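Local coordinates for hypothetical protein CG14615-PA (Drosophila melanogaster, PDB 1SQH) that is of unknown function but may act as a glycine N-acyltransferase of the GNAT-like acetyltransferase superfamily, at residues W107-W118 against F131-R142. Numbering follows the deposited sequence.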
loop_
_atom_site.group_PDB
_atom_site.type_symbol
_atom_site.label_atom_id
_atom_site.label_comp_id
_atom_site.label_asym_id
_atom_site.label_seq_id
_atom_site.Cartn_x
_atom_site.Cartn_y
_atom_site.Cartn_z
ATOM N N TRP A 107 -16.593 13.964 -5.667
ATOM C CA TRP A 107 -16.707 13.891 -7.113
ATOM C C TRP A 107 -16.520 15.239 -7.776
ATOM O O TRP A 107 -16.116 15.320 -8.940
ATOM C CB TRP A 107 -18.044 13.271 -7.505
ATOM C CG TRP A 107 -18.082 11.819 -7.180
ATOM C CD1 TRP A 107 -18.834 11.208 -6.223
ATOM C CD2 TRP A 107 -17.279 10.795 -7.779
ATOM N NE1 TRP A 107 -18.548 9.859 -6.184
ATOM C CE2 TRP A 107 -17.597 9.582 -7.131
ATOM C CE3 TRP A 107 -16.318 10.787 -8.801
ATOM C CZ2 TRP A 107 -16.983 8.364 -7.476
ATOM C CZ3 TRP A 107 -15.705 9.575 -9.143
ATOM C CH2 TRP A 107 -16.043 8.385 -8.480
ATOM N N GLU A 108 -16.811 16.303 -7.041
ATOM C CA GLU A 108 -16.610 17.635 -7.585
ATOM C C GLU A 108 -15.097 17.729 -7.795
ATOM O O GLU A 108 -14.618 18.212 -8.827
ATOM C CB GLU A 108 -17.084 18.683 -6.581
ATOM C CG GLU A 108 -17.260 20.069 -7.146
ATOM C CD GLU A 108 -18.074 20.946 -6.219
ATOM O OE1 GLU A 108 -19.219 20.558 -5.901
ATOM O OE2 GLU A 108 -17.573 22.015 -5.806
ATOM N N CYS A 109 -14.351 17.229 -6.812
ATOM C CA CYS A 109 -12.897 17.223 -6.868
ATOM C C CYS A 109 -12.362 16.368 -8.013
ATOM O O CYS A 109 -11.591 16.842 -8.850
ATOM C CB CYS A 109 -12.310 16.685 -5.560
ATOM S SG CYS A 109 -12.288 17.848 -4.182
ATOM N N LEU A 110 -12.767 15.104 -8.040
ATOM C CA LEU A 110 -12.280 14.182 -9.059
ATOM C C LEU A 110 -12.639 14.570 -10.486
ATOM O O LEU A 110 -11.854 14.344 -11.399
ATOM C CB LEU A 110 -12.770 12.755 -8.763
ATOM C CG LEU A 110 -12.292 12.057 -7.477
ATOM C CD1 LEU A 110 -12.826 10.628 -7.474
ATOM C CD2 LEU A 110 -10.768 12.037 -7.392
ATOM N N GLU A 111 -13.812 15.165 -10.672
ATOM C CA GLU A 111 -14.268 15.559 -12.001
ATOM C C GLU A 111 -13.706 16.900 -12.488
ATOM O O GLU A 111 -13.408 17.058 -13.672
ATOM C CB GLU A 111 -15.799 15.598 -12.027
ATOM C CG GLU A 111 -16.450 14.283 -11.636
ATOM C CD GLU A 111 -17.961 14.391 -11.487
ATOM O OE1 GLU A 111 -18.426 15.417 -10.944
ATOM O OE2 GLU A 111 -18.677 13.446 -11.893
ATOM N N GLN A 112 -13.543 17.859 -11.581
ATOM C CA GLN A 112 -13.046 19.179 -11.963
ATOM C C GLN A 112 -11.541 19.370 -11.975
ATOM O O GLN A 112 -11.051 20.366 -12.509
ATOM C CB GLN A 112 -13.659 20.256 -11.066
ATOM C CG GLN A 112 -15.104 20.591 -11.394
ATOM C CD GLN A 112 -15.656 21.668 -10.486
ATOM O OE1 GLN A 112 -15.046 22.722 -10.320
ATOM N NE2 GLN A 112 -16.816 21.408 -9.893
ATOM N N THR A 113 -10.807 18.431 -11.393
ATOM C CA THR A 113 -9.356 18.536 -11.324
ATOM C C THR A 113 -8.677 18.172 -12.639
ATOM O O THR A 113 -9.263 17.517 -13.504
ATOM C CB THR A 113 -8.783 17.612 -10.213
ATOM O OG1 THR A 113 -7.370 17.825 -10.082
ATOM C CG2 THR A 113 -9.046 16.142 -10.549
ATOM N N GLN A 114 -7.433 18.605 -12.777
ATOM C CA GLN A 114 -6.648 18.306 -13.966
ATOM C C GLN A 114 -5.281 17.814 -13.511
ATOM O O GLN A 114 -4.328 17.805 -14.286
ATOM C CB GLN A 114 -6.481 19.556 -14.829
ATOM C CG GLN A 114 -7.789 20.203 -15.240
ATOM C CD GLN A 114 -7.567 21.406 -16.124
ATOM O OE1 GLN A 114 -6.894 22.367 -15.732
ATOM N NE2 GLN A 114 -8.127 21.363 -17.332
ATOM N N LEU A 115 -5.186 17.418 -12.244
ATOM C CA LEU A 115 -3.919 16.928 -11.714
ATOM C C LEU A 115 -3.793 15.420 -11.913
ATOM O O LEU A 115 -2.707 14.861 -11.752
ATOM C CB LEU A 115 -3.795 17.261 -10.224
ATOM C CG LEU A 115 -4.015 18.714 -9.793
ATOM C CD1 LEU A 115 -3.659 18.854 -8.313
ATOM C CD2 LEU A 115 -3.161 19.650 -10.626
ATOM N N ILE A 116 -4.905 14.775 -12.266
ATOM C CA ILE A 116 -4.943 13.331 -12.475
ATOM C C ILE A 116 -4.697 12.975 -13.940
ATOM O O ILE A 116 -5.284 13.567 -14.844
ATOM C CB ILE A 116 -6.304 12.746 -12.036
ATOM C CG1 ILE A 116 -6.488 12.930 -10.528
ATOM C CG2 ILE A 116 -6.378 11.284 -12.395
ATOM C CD1 ILE A 116 -7.807 12.417 -9.997
ATOM N N GLU A 117 -3.832 11.994 -14.169
ATOM C CA GLU A 117 -3.484 11.577 -15.522
ATOM C C GLU A 117 -4.367 10.434 -16.031
ATOM O O GLU A 117 -3.915 9.306 -16.222
ATOM C CB GLU A 117 -2.000 11.204 -15.541
ATOM C CG GLU A 117 -1.158 12.256 -14.822
ATOM C CD GLU A 117 0.321 11.938 -14.802
ATOM O OE1 GLU A 117 0.673 10.755 -14.990
ATOM O OE2 GLU A 117 1.132 12.864 -14.577
ATOM N N TRP A 118 -5.638 10.759 -16.254
ATOM C CA TRP A 118 -6.637 9.807 -16.733
ATOM C C TRP A 118 -6.223 9.095 -18.001
ATOM O O TRP A 118 -6.608 7.952 -18.235
ATOM C CB TRP A 118 -7.961 10.519 -17.033
ATOM C CG TRP A 118 -8.569 11.230 -15.875
ATOM C CD1 TRP A 118 -8.619 12.575 -15.675
ATOM C CD2 TRP A 118 -9.231 10.631 -14.760
ATOM N NE1 TRP A 118 -9.276 12.855 -14.502
ATOM C CE2 TRP A 118 -9.661 11.678 -13.920
ATOM C CE3 TRP A 118 -9.501 9.305 -14.388
ATOM C CZ2 TRP A 118 -10.350 11.443 -12.727
ATOM C CZ3 TRP A 118 -10.186 9.071 -13.200
ATOM C CH2 TRP A 118 -10.603 10.139 -12.385
ATOM N N PHE A 131 -17.341 3.701 -5.097
ATOM C CA PHE A 131 -16.802 4.717 -5.993
ATOM C C PHE A 131 -16.342 4.095 -7.303
ATOM O O PHE A 131 -16.116 4.803 -8.285
ATOM C CB PHE A 131 -15.587 5.434 -5.377
ATOM C CG PHE A 131 -15.867 6.147 -4.082
ATOM C CD1 PHE A 131 -17.040 6.877 -3.900
ATOM C CD2 PHE A 131 -14.922 6.129 -3.057
ATOM C CE1 PHE A 131 -17.272 7.590 -2.701
ATOM C CE2 PHE A 131 -15.135 6.834 -1.860
ATOM C CZ PHE A 131 -16.314 7.565 -1.682
ATOM N N CYS A 132 -16.206 2.774 -7.323
ATOM C CA CYS A 132 -15.722 2.085 -8.511
ATOM C C CYS A 132 -16.440 2.345 -9.838
ATOM O O CYS A 132 -15.803 2.751 -10.812
ATOM C CB CYS A 132 -15.663 0.576 -8.248
ATOM S SG CYS A 132 -14.346 0.079 -7.090
ATOM N N ASN A 133 -17.749 2.116 -9.888
ATOM C CA ASN A 133 -18.492 2.306 -11.135
ATOM C C ASN A 133 -18.406 3.741 -11.644
ATOM O O ASN A 133 -18.032 3.984 -12.795
ATOM C CB ASN A 133 -19.965 1.913 -10.951
ATOM C CG ASN A 133 -20.688 1.689 -12.282
ATOM O OD1 ASN A 133 -20.373 0.752 -13.023
ATOM N ND2 ASN A 133 -21.660 2.551 -12.586
ATOM N N ARG A 134 -18.743 4.694 -10.785
ATOM C CA ARG A 134 -18.707 6.083 -11.193
ATOM C C ARG A 134 -17.320 6.529 -11.638
ATOM O O ARG A 134 -17.191 7.224 -12.641
ATOM C CB ARG A 134 -19.209 6.981 -10.065
ATOM C CG ARG A 134 -19.335 8.434 -10.469
ATOM C CD ARG A 134 -20.100 9.256 -9.446
ATOM N NE ARG A 134 -20.212 10.643 -9.886
ATOM C CZ ARG A 134 -20.862 11.596 -9.225
ATOM N NH1 ARG A 134 -21.472 11.322 -8.076
ATOM N NH2 ARG A 134 -20.896 12.829 -9.712
ATOM N N VAL A 135 -16.275 6.123 -10.924
ATOM C CA VAL A 135 -14.935 6.548 -11.315
ATOM C C VAL A 135 -14.525 5.959 -12.664
ATOM O O VAL A 135 -13.738 6.561 -13.398
ATOM C CB VAL A 135 -13.876 6.157 -10.272
ATOM C CG1 VAL A 135 -13.521 4.682 -10.408
ATOM C CG2 VAL A 135 -12.645 7.027 -10.443
ATOM N N LYS A 136 -15.049 4.785 -12.996
ATOM C CA LYS A 136 -14.704 4.175 -14.272
ATOM C C LYS A 136 -15.400 4.931 -15.403
ATOM O O LYS A 136 -14.835 5.092 -16.489
ATOM C CB LYS A 136 -15.091 2.693 -14.287
ATOM C CG LYS A 136 -14.310 1.842 -13.274
ATOM C CD LYS A 136 -14.849 0.417 -13.187
ATOM C CE LYS A 136 -14.217 -0.359 -12.024
ATOM N NZ LYS A 136 -14.730 -1.761 -11.921
ATOM N N GLU A 137 -16.617 5.403 -15.139
ATOM C CA GLU A 137 -17.384 6.167 -16.125
ATOM C C GLU A 137 -16.623 7.459 -16.413
ATOM O O GLU A 137 -16.456 7.866 -17.566
ATOM C CB GLU A 137 -18.773 6.494 -15.575
ATOM C CG GLU A 137 -19.658 5.277 -15.316
ATOM C CD GLU A 137 -20.946 5.638 -14.581
ATOM O OE1 GLU A 137 -21.695 6.513 -15.080
ATOM O OE2 GLU A 137 -21.209 5.052 -13.501
ATOM N N LEU A 138 -16.145 8.087 -15.347
ATOM C CA LEU A 138 -15.374 9.314 -15.454
ATOM C C LEU A 138 -14.137 9.068 -16.310
ATOM O O LEU A 138 -13.846 9.833 -17.226
ATOM C CB LEU A 138 -14.961 9.788 -14.055
ATOM C CG LEU A 138 -14.050 11.009 -13.935
ATOM C CD1 LEU A 138 -14.591 12.157 -14.786
ATOM C CD2 LEU A 138 -13.966 11.416 -12.473
ATOM N N ALA A 139 -13.411 7.995 -16.014
ATOM C CA ALA A 139 -12.206 7.663 -16.774
ATOM C C ALA A 139 -12.510 7.625 -18.265
ATOM O O ALA A 139 -11.733 8.124 -19.083
ATOM C CB ALA A 139 -11.658 6.315 -16.329
ATOM N N VAL A 140 -13.645 7.023 -18.607
ATOM C CA VAL A 140 -14.066 6.912 -19.995
ATOM C C VAL A 140 -14.430 8.284 -20.552
ATOM O O VAL A 140 -14.067 8.618 -21.684
ATOM C CB VAL A 140 -15.273 5.965 -20.132
ATOM C CG1 VAL A 140 -15.753 5.928 -21.579
ATOM C CG2 VAL A 140 -14.878 4.571 -19.672
ATOM N N SER A 141 -15.127 9.083 -19.750
ATOM C CA SER A 141 -15.524 10.418 -20.181
ATOM C C SER A 141 -14.298 11.298 -20.416
ATOM O O SER A 141 -14.408 12.402 -20.956
ATOM C CB SER A 141 -16.418 11.087 -19.130
ATOM O OG SER A 141 -15.637 11.833 -18.210
ATOM N N ARG A 142 -13.130 10.814 -20.009
ATOM C CA ARG A 142 -11.908 11.582 -20.182
ATOM C C ARG A 142 -10.957 10.971 -21.191
ATOM O O ARG A 142 -9.796 11.370 -21.273
ATOM C CB ARG A 142 -11.197 11.756 -18.845
ATOM C CG ARG A 142 -12.064 12.396 -17.776
ATOM C CD ARG A 142 -12.796 13.620 -18.313
ATOM N NE ARG A 142 -12.967 14.638 -17.284
ATOM C CZ ARG A 142 -11.955 15.246 -16.671
ATOM N NH1 ARG A 142 -12.198 16.159 -15.744
ATOM N NH2 ARG A 142 -10.700 14.944 -16.988
HETATM O O HOH W 1 -8.321 16.208 -16.454
#
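Trp107, on helix 104-112, lies under the extended side chain of Arg134 on helix 129-141, and the two run past each other in opposite directions. Followed outward, Arg134 starts with CB, 3.7 Å from Trp107 CZ2, and CG stays above the same benzo side. CD then sits over the middle of the indole, 3.5 Å from the centroid of its five-membered ring, a CH-pi contact. NE and CZ continue above Trp107 CD2 and CG, so that the guanidinium lies flat on the indole, planes 12° apart, as a cation-pi stack. At the tip, NH1 stands 3.2 Å from Trp107 CD1, while NH2 forms a salt bridge with Glu111 OE2 at 3.2 Å, approaching from above the carboxylate plane. With CG anti to the backbone N (chi1 -174°), the chain is aimed at the neighbouring helix. The Trp107 side chain is a knob in the hole formed by Phe131, Arg134, Val135 and Leu138; trimming it to an alanine is likely to open a gap among them and take away the flat surface under the Arg134 guanidinium. Farther along, Leu138 CG and Arg142 CG cover one face of Trp118, and Ile116 CG2 the other. Arg142 NH1 makes a weak, bent bond (2.6 Å, 115°) to Glu111 O, and its NH2 donates to a water that bonds weakly to Thr113 O. Segments 107-112 and 131-141 run nearly parallel beside the mixed sheet, with Val135 and Trp118 touching strand 289-299. The chemistry thus pairs an apolar interior with charges at its border, where Glu111 probably offsets the charge of Arg134 while the indole screens one guanidinium face.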